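Uncharacterized protein YjgB (Bacillus subtilis, PDB 4YGT) is of unknown function, a putative secreted lipoprotein and the first structural representative of the DUF4309 family, which belongs to the PepSY clan. Local coordinates at residues Asp63-Leu68 / Ile88-Tyr93; Thr26-Glu31 / Tyr135-Tyr140. All blocks are in the same frame, centred on the assembly; numbering follows the deposited sequence.

Interaction 1: residues Asp63-Leu68 / Ile88-Tyr93; sequences DNRFDL and ISEIRY. With SO4 (sulfate ion), chain B.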
loop_
_atom_site.group_PDB
_atom_site.type_symbol
_atom_site.label_atom_id
_atom_site.label_comp_id
_atom_site.label_asym_id
_atom_site.label_seq_id
_atom_site.Cartn_x
_atom_site.Cartn_y
_atom_site.Cartn_z
ATOM N N ASP A 63 -0.196 -7.843 18.715
ATOM C CA ASP A 63 -1.293 -7.845 17.739
ATOM C C ASP A 63 -0.879 -7.167 16.405
ATOM O O ASP A 63 -1.705 -7.025 15.493
ATOM C CB ASP A 63 -2.538 -7.154 18.334
ATOM C CG ASP A 63 -2.380 -5.696 18.759
ATOM O OD1 ASP A 63 -1.243 -5.166 18.687
ATOM O OD2 ASP A 63 -3.390 -5.093 19.197
ATOM N N ASN A 64 0.396 -6.737 16.313
ATOM C CA ASN A 64 0.956 -6.096 15.138
ATOM C C ASN A 64 1.794 -7.077 14.314
ATOM O O ASN A 64 2.851 -7.530 14.770
ATOM C CB ASN A 64 1.816 -4.892 15.538
ATOM C CG ASN A 64 2.349 -4.148 14.334
ATOM O OD1 ASN A 64 1.674 -4.021 13.305
ATOM N ND2 ASN A 64 3.567 -3.649 14.438
ATOM N N ARG A 65 1.342 -7.376 13.091
ATOM C CA ARG A 65 2.106 -8.272 12.222
ATOM C C ARG A 65 2.842 -7.496 11.098
ATOM O O ARG A 65 3.347 -8.114 10.164
ATOM C CB ARG A 65 1.219 -9.399 11.660
ATOM C CG ARG A 65 0.126 -8.948 10.737
ATOM C CD ARG A 65 -0.846 -10.055 10.444
ATOM N NE ARG A 65 -1.771 -9.587 9.423
ATOM C CZ ARG A 65 -1.541 -9.672 8.121
ATOM N NH1 ARG A 65 -0.447 -10.280 7.671
ATOM N NH2 ARG A 65 -2.413 -9.174 7.254
ATOM N N PHE A 66 2.975 -6.159 11.249
ATOM C CA PHE A 66 3.640 -5.286 10.279
ATOM C C PHE A 66 4.789 -4.533 10.861
ATOM O O PHE A 66 4.654 -3.921 11.915
ATOM C CB PHE A 66 2.669 -4.243 9.683
ATOM C CG PHE A 66 1.719 -4.809 8.659
ATOM C CD1 PHE A 66 0.559 -5.468 9.053
ATOM C CD2 PHE A 66 1.999 -4.714 7.300
ATOM C CE1 PHE A 66 -0.288 -6.046 8.106
ATOM C CE2 PHE A 66 1.148 -5.268 6.358
ATOM C CZ PHE A 66 0.019 -5.946 6.764
ATOM N N ASP A 67 5.913 -4.516 10.136
ATOM C CA ASP A 67 7.033 -3.623 10.446
ATOM C C ASP A 67 6.542 -2.275 9.974
ATOM O O ASP A 67 6.255 -2.135 8.786
ATOM C CB ASP A 67 8.326 -4.068 9.740
ATOM C CG ASP A 67 9.172 -5.024 10.543
ATOM O OD1 ASP A 67 8.931 -5.158 11.771
ATOM O OD2 ASP A 67 10.079 -5.624 9.961
ATOM N N LEU A 68 6.280 -1.341 10.900
ATOM C CA LEU A 68 5.676 -0.064 10.510
ATOM C C LEU A 68 6.670 1.108 10.489
ATOM O O LEU A 68 7.445 1.324 11.427
ATOM C CB LEU A 68 4.490 0.264 11.413
ATOM C CG LEU A 68 3.300 -0.656 11.278
ATOM C CD1 LEU A 68 2.455 -0.623 12.544
ATOM C CD2 LEU A 68 2.475 -0.325 10.027
ATOM N N ILE A 88 8.509 -11.076 2.149
ATOM C CA ILE A 88 7.384 -10.143 2.271
ATOM C C ILE A 88 6.039 -10.807 1.849
ATOM O O ILE A 88 5.899 -11.310 0.731
ATOM C CB ILE A 88 7.662 -8.841 1.469
ATOM C CG1 ILE A 88 8.982 -8.135 1.935
ATOM C CG2 ILE A 88 6.456 -7.886 1.511
ATOM C CD1 ILE A 88 9.396 -6.917 1.043
ATOM N N SER A 89 5.040 -10.780 2.750
ATOM C CA SER A 89 3.720 -11.316 2.406
ATOM C C SER A 89 2.790 -10.195 1.962
ATOM O O SER A 89 1.928 -10.446 1.131
ATOM C CB SER A 89 3.103 -12.113 3.551
ATOM O OG SER A 89 3.150 -11.432 4.788
ATOM N N GLU A 90 2.982 -8.946 2.471
ATOM C CA GLU A 90 2.124 -7.815 2.109
ATOM C C GLU A 90 2.827 -6.499 2.306
ATOM O O GLU A 90 3.615 -6.343 3.250
ATOM C CB GLU A 90 0.829 -7.859 2.947
ATOM C CG GLU A 90 -0.227 -6.814 2.610
ATOM C CD GLU A 90 -1.546 -6.955 3.345
ATOM O OE1 GLU A 90 -1.867 -8.072 3.813
ATOM O OE2 GLU A 90 -2.276 -5.943 3.421
ATOM N N ILE A 91 2.553 -5.543 1.402
ATOM C CA ILE A 91 3.099 -4.181 1.526
ATOM C C ILE A 91 1.896 -3.266 1.705
ATOM O O ILE A 91 0.900 -3.426 1.009
ATOM C CB ILE A 91 4.045 -3.729 0.353
ATOM C CG1 ILE A 91 5.161 -4.773 0.098
ATOM C CG2 ILE A 91 4.649 -2.335 0.631
ATOM C CD1 ILE A 91 6.008 -4.590 -1.181
ATOM N N ARG A 92 1.970 -2.369 2.684
ATOM C CA ARG A 92 0.942 -1.408 2.998
ATOM C C ARG A 92 1.526 0.004 2.850
ATOM O O ARG A 92 2.524 0.330 3.491
ATOM C CB ARG A 92 0.439 -1.692 4.412
ATOM C CG ARG A 92 -0.919 -1.129 4.726
ATOM C CD ARG A 92 -1.483 -1.793 5.959
ATOM N NE ARG A 92 -2.113 -3.086 5.684
ATOM C CZ ARG A 92 -2.627 -3.869 6.627
ATOM N NH1 ARG A 92 -2.541 -3.523 7.904
ATOM N NH2 ARG A 92 -3.185 -5.026 6.307
ATOM N N TYR A 93 0.930 0.813 1.954
ATOM C CA TYR A 93 1.276 2.198 1.637
ATOM C C TYR A 93 0.292 3.115 2.384
ATOM O O TYR A 93 -0.908 3.027 2.153
ATOM C CB TYR A 93 1.230 2.392 0.109
ATOM C CG TYR A 93 1.490 3.799 -0.369
ATOM C CD1 TYR A 93 2.786 4.253 -0.589
ATOM C CD2 TYR A 93 0.440 4.675 -0.626
ATOM C CE1 TYR A 93 3.033 5.565 -0.993
ATOM C CE2 TYR A 93 0.674 5.984 -1.047
ATOM C CZ TYR A 93 1.974 6.425 -1.233
ATOM O OH TYR A 93 2.212 7.722 -1.636
HETATM S S SO4 B . -4.190 -6.960 10.360
HETATM O O1 SO4 B . -3.458 -8.024 11.059
HETATM O O2 SO4 B . -3.703 -5.633 10.720
HETATM O O3 SO4 B . -4.036 -7.177 8.917
HETATM O O4 SO4 B . -5.600 -6.989 10.698
#
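R92 lays its guanidinium over one face of F66, at the CE1-CZ side of the ring. The two side chains cross at about a right angle, yet their flat groups are only 31° apart. F66 CZ sits over the centre of the guanidinium, 3.4 Å from R92 CZ. A bend at chi3 (-82°) swings R92 NE toward the ring. F66 CE1 in turn stands over the centre of the R65 guanidinium, 3.8 Å above its plane. E90 approaches the ring from its rim: its CD lies in the ring plane, 3.9 Å from F66 CZ. E90 OE2 takes R92 NH2 in a salt bridge of 3.2 Å, met from above the carboxylate plane. E90 OE1 makes a long ion pair with R65 NH2, at 3.7 Å. The carboxylate sits beside two arginines whose NH2 atoms are 4.3 Å apart, and probably offsets part of their repulsion. A sulfate, probably from the crystallisation liquor, accepts from R65 NE and NH2, and weakly from R92 NH2. The contact bridges strand 77-82, which runs between strands 67-69 and 88-95. S81 of that strand touches R65, F66 and E90. In strand 152-159, N156 touches E90 and accepts weakly from R92 NE, while H154 touches R92.

Interaction 2: residues Thr26-Glu31 / Tyr135-Tyr140; sequences TAYKGE and YDTGRY. With EDO (1,2-ethanediol), chain F.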
loop_
_atom_site.group_PDB
_atom_site.type_symbol
_atom_site.label_atom_id
_atom_site.label_comp_id
_atom_site.label_asym_id
_atom_site.label_seq_id
_atom_site.Cartn_x
_atom_site.Cartn_y
_atom_site.Cartn_z
ATOM N N THR A 26 3.510 -0.724 -10.902
ATOM C CA THR A 26 4.517 -1.503 -10.185
ATOM C C THR A 26 3.920 -2.741 -9.516
ATOM O O THR A 26 4.618 -3.757 -9.397
ATOM C CB THR A 26 5.359 -0.658 -9.195
ATOM O OG1 THR A 26 4.623 -0.375 -8.013
ATOM C CG2 THR A 26 5.860 0.620 -9.807
ATOM N N ALA A 27 2.642 -2.685 -9.149
ATOM C CA ALA A 27 1.888 -3.815 -8.566
ATOM C C ALA A 27 2.009 -5.110 -9.394
ATOM O O ALA A 27 2.010 -6.180 -8.805
ATOM C CB ALA A 27 0.431 -3.442 -8.424
ATOM N N TYR A 28 2.193 -5.015 -10.724
ATOM C CA TYR A 28 2.389 -6.183 -11.614
ATOM C C TYR A 28 3.746 -6.909 -11.381
ATOM O O TYR A 28 3.860 -8.096 -11.709
ATOM C CB TYR A 28 2.291 -5.770 -13.072
ATOM C CG TYR A 28 0.878 -5.618 -13.574
ATOM C CD1 TYR A 28 0.211 -4.402 -13.474
ATOM C CD2 TYR A 28 0.232 -6.667 -14.224
ATOM C CE1 TYR A 28 -1.085 -4.247 -13.956
ATOM C CE2 TYR A 28 -1.073 -6.531 -14.701
ATOM C CZ TYR A 28 -1.726 -5.316 -14.567
ATOM O OH TYR A 28 -2.993 -5.162 -15.062
ATOM N N LYS A 29 4.740 -6.199 -10.813
ATOM C CA LYS A 29 6.078 -6.672 -10.397
ATOM C C LYS A 29 6.061 -7.231 -8.961
ATOM O O LYS A 29 7.098 -7.707 -8.490
ATOM C CB LYS A 29 7.099 -5.502 -10.329
ATOM C CG LYS A 29 7.563 -4.778 -11.553
ATOM C CD LYS A 29 8.551 -3.721 -11.000
ATOM C CE LYS A 29 9.305 -2.900 -12.009
ATOM N NZ LYS A 29 10.213 -1.917 -11.349
ATOM N N GLY A 30 4.972 -6.998 -8.231
ATOM C CA GLY A 30 4.864 -7.383 -6.819
ATOM C C GLY A 30 5.684 -6.469 -5.919
ATOM O O GLY A 30 6.271 -6.897 -4.920
ATOM N N GLU A 31 5.745 -5.201 -6.310
ATOM C CA GLU A 31 6.474 -4.136 -5.637
ATOM C C GLU A 31 5.647 -2.885 -5.568
ATOM O O GLU A 31 4.730 -2.701 -6.362
ATOM C CB GLU A 31 7.745 -3.787 -6.425
ATOM C CG GLU A 31 8.843 -4.819 -6.395
ATOM C CD GLU A 31 9.998 -4.494 -7.318
ATOM O OE1 GLU A 31 10.242 -3.298 -7.612
ATOM O OE2 GLU A 31 10.666 -5.458 -7.748
ATOM N N TYR A 135 -8.079 -4.150 -7.339
ATOM C CA TYR A 135 -7.648 -4.168 -8.742
ATOM C C TYR A 135 -6.663 -5.320 -8.953
ATOM O O TYR A 135 -5.655 -5.367 -8.271
ATOM C CB TYR A 135 -7.007 -2.819 -9.140
ATOM C CG TYR A 135 -8.038 -1.742 -9.400
ATOM C CD1 TYR A 135 -8.601 -1.582 -10.661
ATOM C CD2 TYR A 135 -8.474 -0.903 -8.378
ATOM C CE1 TYR A 135 -9.573 -0.610 -10.901
ATOM C CE2 TYR A 135 -9.430 0.084 -8.610
ATOM C CZ TYR A 135 -9.978 0.229 -9.875
ATOM O OH TYR A 135 -10.930 1.198 -10.109
ATOM N N ASP A 136 -6.973 -6.270 -9.859
ATOM C CA ASP A 136 -6.069 -7.390 -10.120
ATOM C C ASP A 136 -4.912 -6.912 -10.992
ATOM O O ASP A 136 -5.139 -6.184 -11.962
ATOM C CB ASP A 136 -6.798 -8.578 -10.760
ATOM C CG ASP A 136 -7.776 -9.314 -9.848
ATOM O OD1 ASP A 136 -7.594 -9.266 -8.602
ATOM O OD2 ASP A 136 -8.667 -10.005 -10.379
ATOM N N THR A 137 -3.672 -7.267 -10.600
ATOM C CA THR A 137 -2.430 -6.849 -11.270
ATOM C C THR A 137 -1.486 -8.059 -11.496
ATOM O O THR A 137 -0.480 -8.240 -10.808
ATOM C CB THR A 137 -1.739 -5.722 -10.464
ATOM O OG1 THR A 137 -1.378 -6.227 -9.178
ATOM C CG2 THR A 137 -2.615 -4.485 -10.310
ATOM N N GLY A 138 -1.853 -8.879 -12.460
ATOM C CA GLY A 138 -1.116 -10.084 -12.817
ATOM C C GLY A 138 -1.204 -11.142 -11.741
ATOM O O GLY A 138 -2.292 -11.645 -11.449
ATOM N N ARG A 139 -0.049 -11.464 -11.140
ATOM C CA ARG A 139 0.082 -12.409 -10.034
ATOM C C ARG A 139 -0.333 -11.772 -8.701
ATOM O O ARG A 139 -0.453 -12.479 -7.700
ATOM C CB ARG A 139 1.552 -12.833 -9.893
ATOM C CG ARG A 139 2.140 -13.603 -11.038
ATOM C CD ARG A 139 3.168 -14.562 -10.506
ATOM N NE ARG A 139 4.516 -14.034 -10.667
ATOM C CZ ARG A 139 5.618 -14.729 -10.419
ATOM N NH1 ARG A 139 5.538 -15.979 -9.978
ATOM N NH2 ARG A 139 6.808 -14.184 -10.612
ATOM N N TYR A 140 -0.450 -10.430 -8.661
ATOM C CA TYR A 140 -0.719 -9.695 -7.426
ATOM C C TYR A 140 -2.055 -8.948 -7.482
ATOM O O TYR A 140 -2.764 -8.999 -8.493
ATOM C CB TYR A 140 0.465 -8.713 -7.148
ATOM C CG TYR A 140 1.812 -9.378 -7.362
ATOM C CD1 TYR A 140 2.385 -10.172 -6.372
ATOM C CD2 TYR A 140 2.465 -9.301 -8.595
ATOM C CE1 TYR A 140 3.595 -10.835 -6.587
ATOM C CE2 TYR A 140 3.662 -9.983 -8.829
ATOM C CZ TYR A 140 4.226 -10.744 -7.820
ATOM O OH TYR A 140 5.420 -11.396 -8.029
HETATM C C1 EDO F . 6.073 -10.725 -12.347
HETATM O O1 EDO F . 5.092 -11.746 -12.147
HETATM C C2 EDO F . 6.659 -10.205 -10.994
HETATM O O2 EDO F . 7.529 -11.126 -10.326
HETATM O O HOH W 1 2.347 -10.285 -12.313
#
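G30 CA sits over the face of the Y140 ring in the tight part of the contact, 3.4 Å from the centroid and 6° off the normal, a CH-pi contact. Y140 CG is anti to its carbonyl carbon (chi1 -45°), within 3.7 Å of G30 CA. A side chain on G30 would clash with the ring, and its positive phi, in the Schellman motif that follows helix 14-27, also favours glycine. Y28 O lies in the ring plane, at the edge near CE2; A27 O comes within 3.2 Å of Y140 CD2. R139 CB covers the opposite face toward the rim. A second CH-pi contact sets T137 CB over the face of Y28, 3.9 Å from its centroid, while A27 CB packs on T137 OG1 and CG2. The Y28 hydroxyl is hydrogen-bonded to Y24.

The outer side is looser, held through small molecules. One water donates to Y28 O at 2.7 Å and accepts from R139 N at 2.9 Å. An ethanediol, probably from the crystallisation liquor, takes R139 NE at 2.8 Å through its O1, and its O2 shares a hydrogen bond with Y140 OH. An alanine in place of Y140 would probably open a gap against G30 and deprive the ethanediol of its hydroxyl partner. The join between helix end and type II' turn therefore rests mainly on CH-pi and van der Waals contacts, with water and ethanediol bridging outside.

From the N terminus, helix 14-27 runs into 26-31, the first half of interaction 2. The chain then passes through helix 46-53 to 63-68, which opens interaction 1. A short excursion through strand 77-82 returns at 88-93 and closes that loop of 19 residues. Helix 109-116 and strand 121-124 follow before 135-140 closes interaction 2 across 103 residues. The smaller loop therefore lies wholly within the larger one, and the two do not cross. Both reach the same antiparallel sheet. Interaction 1 ties the approach to edge strand 67-69 to strand 88-95. Interaction 2 ties the first helix to the turn between strands 131-137 and 140-146. Their centres are about 17 Å apart.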